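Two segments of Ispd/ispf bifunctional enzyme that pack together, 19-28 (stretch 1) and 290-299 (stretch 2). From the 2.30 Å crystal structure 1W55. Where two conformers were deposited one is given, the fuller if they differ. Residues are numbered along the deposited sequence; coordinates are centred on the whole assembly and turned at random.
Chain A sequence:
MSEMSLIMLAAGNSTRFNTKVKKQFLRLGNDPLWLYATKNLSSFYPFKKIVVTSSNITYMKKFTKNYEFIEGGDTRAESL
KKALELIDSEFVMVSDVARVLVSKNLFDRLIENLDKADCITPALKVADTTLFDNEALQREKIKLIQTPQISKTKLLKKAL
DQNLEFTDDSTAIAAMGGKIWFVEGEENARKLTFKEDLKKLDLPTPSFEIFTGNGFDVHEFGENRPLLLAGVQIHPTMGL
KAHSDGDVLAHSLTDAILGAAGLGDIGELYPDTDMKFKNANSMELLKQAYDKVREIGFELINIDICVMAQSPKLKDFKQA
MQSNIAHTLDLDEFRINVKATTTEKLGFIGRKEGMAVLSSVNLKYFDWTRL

Stretch 1 19-28: TKVKKQFLRL
Stretch 2 (290-299) YDKVREIGFE

The end of a helix leaves backbone carbonyls without helical partners, and a passing chain can use them; the contact of 19-28 with 290-299 is an example. The helix runs through E295, and I296 (phi/psi -92/15) is the first residue to leave it. Stretch 1 is extended at V21 and K22 (-82/130 and -74/133), turns through a 3-10 segment at 23-25, and enters a strand at R27. V21 CA lies 4.1 Å from E295 CA, and F25 CA 5.1 Å from I296 CA.

K20 and E295 cover the most surface. K20 (chi1 t, chi2 p) lays its CB over one face of the R294 guanidinium, 3.9 Å from CZ, while its NZ stays 4.1 Å from D291 OD2, beyond a salt bridge. E295 (chi1 m, chi2 t) points its CA-to-CB bond away, yet its CG lies 3.3 Å from K20 O, and E295 CA makes a CA-H...O contact with the same oxygen at 3.4 Å. K22 N donates to E295 O at 3.1 Å and 156°; a long salt bridge joins K22 NZ to E295 OE1 at 3.8 Å.

I296 places CG2 over one face of the F25 ring, 3.9 Å from CD1. R27 NH1 donates to F25 O (3.1 Å) and, weakly, to I296 O (2.7 Å, 116°). G297, at phi/psi 99/14, leaves room: a CB would clash with F25 O.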

# COMPACT_ATOMS: atom_id res chain seq x y z
N THR A 19 -18.41 -12.70 -22.87
CA THR A 19 -18.13 -11.70 -23.86
C THR A 19 -17.71 -12.53 -25.08
O THR A 19 -18.32 -13.58 -25.34
CB THR A 19 -17.03 -10.80 -23.35
OG1 THR A 19 -16.53 -11.34 -22.11
CG2 THR A 19 -17.62 -9.46 -22.92
N LYS A 20 -16.70 -12.12 -25.83
CA LYS A 20 -16.16 -13.03 -26.83
C LYS A 20 -15.21 -14.02 -26.16
O LYS A 20 -14.99 -15.11 -26.66
CB LYS A 20 -15.50 -12.30 -28.00
CG LYS A 20 -15.35 -13.16 -29.28
CD LYS A 20 -16.61 -13.11 -30.16
CE LYS A 20 -16.92 -14.48 -30.76
NZ LYS A 20 -18.24 -14.52 -31.47
N VAL A 21 -14.67 -13.64 -25.01
CA VAL A 21 -13.73 -14.49 -24.29
C VAL A 21 -14.41 -15.58 -23.44
O VAL A 21 -15.34 -15.31 -22.67
CB VAL A 21 -12.68 -13.68 -23.46
CG1 VAL A 21 -13.33 -12.90 -22.34
CG2 VAL A 21 -11.59 -14.61 -22.91
N LYS A 22 -13.94 -16.82 -23.61
CA LYS A 22 -14.35 -17.93 -22.75
C LYS A 22 -13.69 -17.81 -21.38
O LYS A 22 -12.47 -17.58 -21.27
CB LYS A 22 -13.98 -19.26 -23.39
CG LYS A 22 -14.82 -19.60 -24.62
CD LYS A 22 -14.30 -20.87 -25.28
CE LYS A 22 -14.88 -21.05 -26.69
NZ LYS A 22 -14.21 -22.18 -27.42
N LYS A 23 -14.50 -17.98 -20.34
CA LYS A 23 -14.04 -17.74 -18.98
C LYS A 23 -12.88 -18.63 -18.55
O LYS A 23 -12.07 -18.23 -17.72
CB LYS A 23 -15.21 -17.76 -17.99
CG LYS A 23 -15.66 -19.13 -17.52
CD LYS A 23 -16.57 -18.97 -16.31
CE LYS A 23 -18.00 -19.22 -16.68
NZ LYS A 23 -18.37 -20.61 -16.29
N GLN A 24 -12.77 -19.82 -19.13
CA GLN A 24 -11.68 -20.73 -18.75
C GLN A 24 -10.31 -20.26 -19.25
O GLN A 24 -9.28 -20.72 -18.73
CB GLN A 24 -11.96 -22.18 -19.18
CG GLN A 24 -12.68 -22.35 -20.50
CD GLN A 24 -14.20 -22.35 -20.34
OE1 GLN A 24 -14.85 -21.34 -20.59
NE2 GLN A 24 -14.76 -23.50 -19.92
N PHE A 25 -10.31 -19.32 -20.21
CA PHE A 25 -9.09 -18.77 -20.78
C PHE A 25 -8.76 -17.32 -20.39
O PHE A 25 -7.84 -16.74 -20.96
CB PHE A 25 -9.06 -18.94 -22.31
CG PHE A 25 -9.30 -20.35 -22.75
CD1 PHE A 25 -10.36 -20.65 -23.60
CD2 PHE A 25 -8.51 -21.38 -22.29
CE1 PHE A 25 -10.61 -21.96 -23.99
CE2 PHE A 25 -8.74 -22.70 -22.67
CZ PHE A 25 -9.79 -22.99 -23.53
N LEU A 26 -9.50 -16.73 -19.46
CA LEU A 26 -9.08 -15.47 -18.83
C LEU A 26 -7.74 -15.69 -18.15
O LEU A 26 -7.55 -16.74 -17.52
CB LEU A 26 -10.07 -15.01 -17.77
CG LEU A 26 -11.48 -14.62 -18.21
CD1 LEU A 26 -12.33 -14.41 -16.97
CD2 LEU A 26 -11.46 -13.38 -19.11
N ARG A 27 -6.83 -14.73 -18.27
CA ARG A 27 -5.52 -14.90 -17.66
C ARG A 27 -5.49 -14.39 -16.23
O ARG A 27 -5.88 -13.27 -15.94
CB ARG A 27 -4.41 -14.26 -18.51
CG ARG A 27 -3.55 -15.28 -19.26
CD ARG A 27 -4.36 -16.28 -20.11
NE ARG A 27 -3.54 -17.10 -21.00
CZ ARG A 27 -4.00 -17.71 -22.09
NH1 ARG A 27 -5.27 -17.60 -22.43
NH2 ARG A 27 -3.18 -18.43 -22.85
N LEU A 28 -5.02 -15.25 -15.34
CA LEU A 28 -4.81 -14.93 -13.93
C LEU A 28 -3.32 -15.11 -13.72
O LEU A 28 -2.82 -16.24 -13.73
CB LEU A 28 -5.60 -15.89 -13.02
CG LEU A 28 -7.10 -16.12 -13.28
CD1 LEU A 28 -7.74 -16.89 -12.12
CD2 LEU A 28 -7.86 -14.83 -13.55
N TYR A 290 -9.81 -13.55 -35.81
CA TYR A 290 -9.62 -12.74 -34.61
C TYR A 290 -10.60 -13.12 -33.50
O TYR A 290 -10.23 -13.10 -32.31
CB TYR A 290 -9.71 -11.24 -34.94
CG TYR A 290 -9.33 -10.35 -33.77
CD1 TYR A 290 -8.22 -10.65 -32.96
CD2 TYR A 290 -10.08 -9.21 -33.46
CE1 TYR A 290 -7.88 -9.85 -31.88
CE2 TYR A 290 -9.73 -8.39 -32.39
CZ TYR A 290 -8.63 -8.72 -31.61
OH TYR A 290 -8.28 -7.92 -30.54
N ASP A 291 -11.84 -13.47 -33.86
CA ASP A 291 -12.80 -14.00 -32.89
C ASP A 291 -12.24 -15.23 -32.17
O ASP A 291 -12.39 -15.35 -30.95
CB ASP A 291 -14.13 -14.39 -33.54
CG ASP A 291 -15.02 -13.18 -33.84
OD1 ASP A 291 -14.79 -12.09 -33.27
OD2 ASP A 291 -15.99 -13.26 -34.65
N LYS A 292 -11.61 -16.13 -32.91
CA LYS A 292 -10.97 -17.31 -32.31
C LYS A 292 -9.91 -16.93 -31.28
O LYS A 292 -9.80 -17.55 -30.22
CB LYS A 292 -10.35 -18.22 -33.37
CG LYS A 292 -11.35 -18.90 -34.28
CD LYS A 292 -12.20 -19.93 -33.54
CE LYS A 292 -13.51 -20.19 -34.29
NZ LYS A 292 -14.06 -21.56 -34.09
N VAL A 293 -9.15 -15.89 -31.60
CA VAL A 293 -8.05 -15.41 -30.77
C VAL A 293 -8.59 -14.75 -29.51
O VAL A 293 -8.03 -14.90 -28.42
CB VAL A 293 -7.16 -14.43 -31.59
CG1 VAL A 293 -6.25 -13.62 -30.71
CG2 VAL A 293 -6.38 -15.20 -32.66
N ARG A 294 -9.70 -14.03 -29.65
CA ARG A 294 -10.34 -13.41 -28.50
C ARG A 294 -10.97 -14.44 -27.55
O ARG A 294 -11.01 -14.22 -26.34
CB ARG A 294 -11.39 -12.42 -28.97
CG ARG A 294 -10.83 -11.19 -29.65
CD ARG A 294 -11.90 -10.30 -30.25
NE ARG A 294 -12.55 -9.48 -29.23
CZ ARG A 294 -13.80 -9.01 -29.32
NH1 ARG A 294 -14.56 -9.27 -30.38
NH2 ARG A 294 -14.28 -8.27 -28.33
N GLU A 295 -11.45 -15.56 -28.10
CA GLU A 295 -12.04 -16.64 -27.30
C GLU A 295 -11.05 -17.22 -26.30
O GLU A 295 -11.42 -17.56 -25.18
CB GLU A 295 -12.58 -17.76 -28.21
CG GLU A 295 -13.95 -17.46 -28.79
CD GLU A 295 -14.39 -18.47 -29.85
OE1 GLU A 295 -13.70 -19.50 -30.05
OE2 GLU A 295 -15.44 -18.22 -30.49
N ILE A 296 -9.78 -17.32 -26.70
CA ILE A 296 -8.73 -17.82 -25.82
C ILE A 296 -7.98 -16.73 -25.02
O ILE A 296 -6.94 -16.99 -24.44
CB ILE A 296 -7.76 -18.77 -26.55
CG1 ILE A 296 -7.10 -18.08 -27.76
CG2 ILE A 296 -8.49 -20.06 -26.99
CD1 ILE A 296 -5.87 -18.81 -28.26
N GLY A 297 -8.53 -15.52 -24.97
CA GLY A 297 -8.07 -14.55 -23.99
C GLY A 297 -7.08 -13.48 -24.45
O GLY A 297 -6.49 -12.79 -23.61
N PHE A 298 -6.93 -13.33 -25.76
CA PHE A 298 -5.97 -12.39 -26.32
C PHE A 298 -6.65 -11.16 -26.90
O PHE A 298 -7.85 -11.19 -27.22
CB PHE A 298 -5.17 -13.07 -27.42
CG PHE A 298 -4.09 -13.98 -26.92
CD1 PHE A 298 -4.22 -15.37 -27.03
CD2 PHE A 298 -2.95 -13.47 -26.33
CE1 PHE A 298 -3.23 -16.20 -26.57
CE2 PHE A 298 -1.95 -14.29 -25.87
CZ PHE A 298 -2.07 -15.65 -25.98
N GLU A 299 -5.87 -10.10 -27.08
CA GLU A 299 -6.35 -8.83 -27.60
C GLU A 299 -5.21 -8.18 -28.39
O GLU A 299 -4.05 -8.22 -27.96
CB GLU A 299 -6.76 -7.95 -26.42
CG GLU A 299 -7.35 -6.61 -26.79
CD GLU A 299 -7.82 -5.82 -25.57
OE1 GLU A 299 -7.71 -6.34 -24.43
OE2 GLU A 299 -8.29 -4.68 -25.77
O HOH W 1 -7.08 -12.60 -20.30